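Local atomic coordinates of first ORF in transposon ISC1904 (Sulfolobus solfataricus, PDB entry 3ILX), a protein that probably binds DNA and exchanges its strands as a resolvase-type serine recombinase of the transposon, this chain being its resolvase-like domain. Residues Ile6-Val11 against Leu53-Met58. Sequence-based numbering, arbitrary orientation.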
loop_
_atom_site.group_PDB
_atom_site.type_symbol
_atom_site.label_atom_id
_atom_site.label_comp_id
_atom_site.label_asym_id
_atom_site.label_seq_id
_atom_site.Cartn_x
_atom_site.Cartn_y
_atom_site.Cartn_z
ATOM N N ILE A 6 14.611 16.676 2.894
ATOM C CA ILE A 6 14.495 16.138 1.542
ATOM C C ILE A 6 13.154 16.474 0.893
ATOM O O ILE A 6 12.073 16.238 1.489
ATOM C CB ILE A 6 14.620 14.605 1.574
ATOM C CG1 ILE A 6 15.945 14.169 2.243
ATOM C CG2 ILE A 6 14.536 14.016 0.168
ATOM C CD1 ILE A 6 16.117 12.607 2.284
ATOM N N LEU A 7 13.213 16.990 -0.331
ATOM C CA LEU A 7 12.025 17.190 -1.150
ATOM C C LEU A 7 11.818 15.964 -2.038
ATOM O O LEU A 7 12.746 15.482 -2.680
ATOM C CB LEU A 7 12.161 18.446 -1.998
ATOM C CG LEU A 7 12.645 19.684 -1.249
ATOM C CD1 LEU A 7 12.758 20.854 -2.188
ATOM C CD2 LEU A 7 11.718 20.017 -0.090
ATOM N N TYR A 8 10.598 15.444 -2.048
ATOM C CA TYR A 8 10.323 14.305 -2.896
ATOM C C TYR A 8 9.271 14.693 -3.930
ATOM O O TYR A 8 8.188 15.154 -3.584
ATOM C CB TYR A 8 9.867 13.088 -2.097
ATOM C CG TYR A 8 9.631 11.933 -3.052
ATOM C CD1 TYR A 8 10.681 11.135 -3.461
ATOM C CD2 TYR A 8 8.368 11.702 -3.611
ATOM C CE1 TYR A 8 10.498 10.109 -4.361
ATOM C CE2 TYR A 8 8.168 10.646 -4.520
ATOM C CZ TYR A 8 9.230 9.867 -4.893
ATOM O OH TYR A 8 9.041 8.811 -5.798
ATOM N N ALA A 9 9.583 14.503 -5.206
ATOM C CA ALA A 9 8.625 14.864 -6.243
ATOM C C ALA A 9 8.458 13.703 -7.212
ATOM O O ALA A 9 9.407 12.992 -7.476
ATOM C CB ALA A 9 9.082 16.112 -6.996
ATOM N N ARG A 10 7.260 13.546 -7.762
ATOM C CA ARG A 10 6.955 12.417 -8.635
ATOM C C ARG A 10 5.847 12.782 -9.623
ATOM O O ARG A 10 4.860 13.416 -9.250
ATOM C CB ARG A 10 6.495 11.190 -7.785
ATOM C CG ARG A 10 6.394 9.834 -8.582
ATOM C CD ARG A 10 5.463 8.775 -7.934
ATOM N NE ARG A 10 4.159 9.329 -7.475
ATOM C CZ ARG A 10 3.072 9.391 -8.232
ATOM N NH1 ARG A 10 3.105 8.976 -9.513
ATOM N NH2 ARG A 10 1.964 9.927 -7.732
ATOM N N VAL A 11 6.012 12.363 -10.870
ATOM C CA VAL A 11 4.932 12.348 -11.847
ATOM C C VAL A 11 4.874 10.956 -12.493
ATOM O O VAL A 11 5.897 10.256 -12.605
ATOM C CB VAL A 11 5.098 13.465 -12.946
ATOM C CG1 VAL A 11 5.068 14.883 -12.321
ATOM C CG2 VAL A 11 6.376 13.267 -13.754
ATOM N N LEU A 53 12.763 4.236 -3.181
ATOM C CA LEU A 53 13.560 3.235 -2.474
ATOM C C LEU A 53 14.804 3.830 -1.790
ATOM O O LEU A 53 15.084 3.493 -0.633
ATOM C CB LEU A 53 13.950 2.085 -3.404
ATOM C CG LEU A 53 12.801 1.198 -3.856
ATOM C CD1 LEU A 53 13.307 0.144 -4.863
ATOM C CD2 LEU A 53 12.144 0.531 -2.630
ATOM N N LYS A 54 15.516 4.728 -2.486
ATOM C CA LYS A 54 16.627 5.474 -1.865
ATOM C C LYS A 54 16.109 6.207 -0.618
ATOM O O LYS A 54 16.667 6.087 0.487
ATOM C CB LYS A 54 17.251 6.454 -2.855
ATOM C CG LYS A 54 18.337 7.357 -2.256
ATOM C CD LYS A 54 18.790 8.391 -3.286
ATOM C CE LYS A 54 19.585 9.547 -2.650
ATOM N NZ LYS A 54 20.902 9.039 -2.185
ATOM N N LEU A 55 15.009 6.923 -0.794
ATOM C CA LEU A 55 14.393 7.667 0.287
ATOM C C LEU A 55 14.012 6.787 1.488
ATOM O O LEU A 55 14.343 7.124 2.617
ATOM C CB LEU A 55 13.164 8.436 -0.223
ATOM C CG LEU A 55 12.358 9.271 0.782
ATOM C CD1 LEU A 55 13.233 10.240 1.616
ATOM C CD2 LEU A 55 11.235 10.053 0.033
ATOM N N LEU A 56 13.266 5.708 1.236
ATOM C CA LEU A 56 12.830 4.789 2.292
ATOM C C LEU A 56 14.024 4.215 3.073
ATOM O O LEU A 56 13.980 4.097 4.307
ATOM C CB LEU A 56 12.012 3.634 1.683
ATOM C CG LEU A 56 11.584 2.470 2.573
ATOM C CD1 LEU A 56 10.770 3.026 3.711
ATOM C CD2 LEU A 56 10.736 1.470 1.766
ATOM N N ARG A 57 15.071 3.819 2.351
ATOM C CA ARG A 57 16.267 3.294 2.986
ATOM C C ARG A 57 16.975 4.366 3.803
ATOM O O ARG A 57 17.476 4.085 4.884
ATOM C CB ARG A 57 17.206 2.668 1.952
ATOM C CG ARG A 57 16.622 1.391 1.398
ATOM C CD ARG A 57 17.232 0.976 0.069
ATOM N NE ARG A 57 16.469 -0.159 -0.449
ATOM C CZ ARG A 57 16.536 -0.628 -1.689
ATOM N NH1 ARG A 57 17.325 -0.052 -2.588
ATOM N NH2 ARG A 57 15.805 -1.679 -2.031
HETATM N N MSE A 58 16.992 5.600 3.306
HETATM C CA MSE A 58 17.611 6.667 4.074
HETATM C C MSE A 58 16.868 6.921 5.391
HETATM O O MSE A 58 17.500 7.139 6.413
HETATM C CB MSE A 58 17.686 7.960 3.261
HETATM C CG MSE A 58 18.764 7.948 2.202
HETATM SE SE MSE A 58 18.658 9.649 1.249
HETATM C CE MSE A 58 19.686 10.736 2.520
#
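With its CG anti to the backbone N (chi1 179°), Leu55 reaches from helix 50-60 to strand 4-11 and divides its two methyls between Ile6 and Tyr8. Ile6 meets it with an extended chain, CD1 lying anti to CA (chi2 -179°), and the two side chains run past each other in opposite senses. This is a helix-on-sheet contact of the resolvase-type domain fold: strand 4-11 is an inner strand of a four-stranded parallel sheet of order 2-1-3-4, and the helix packs on one face of it, roughly antiparallel to the strand, with segment axes 10.9 Å apart at their closest.

Leu55 CD1 comes to 3.8 Å from Ile6 CD1. Its other methyl, CD2, stands oblique to the Tyr8 ring, 3.7 Å from Tyr8 CD1, and also touches the root of that side chain, 4.0 Å from Tyr8 CB. The phenol end of Tyr8 is held elsewhere, its OH hydrogen-bonded to Asp40 and Arg49, so the ring joins this apolar layer to a polar group near the C-terminal end of the sheet. Leu7 points to the opposite face, where it packs on helix 19-30.

No hydrogen bond links the two segments; apolar side chains make the whole contact. Val67 and Val64 of the next strand extend it, touching Leu55 and Met58 respectively. Met58, a selenomethionine, lays both its SE and its CE 4.0 Å from Ile6 CD1.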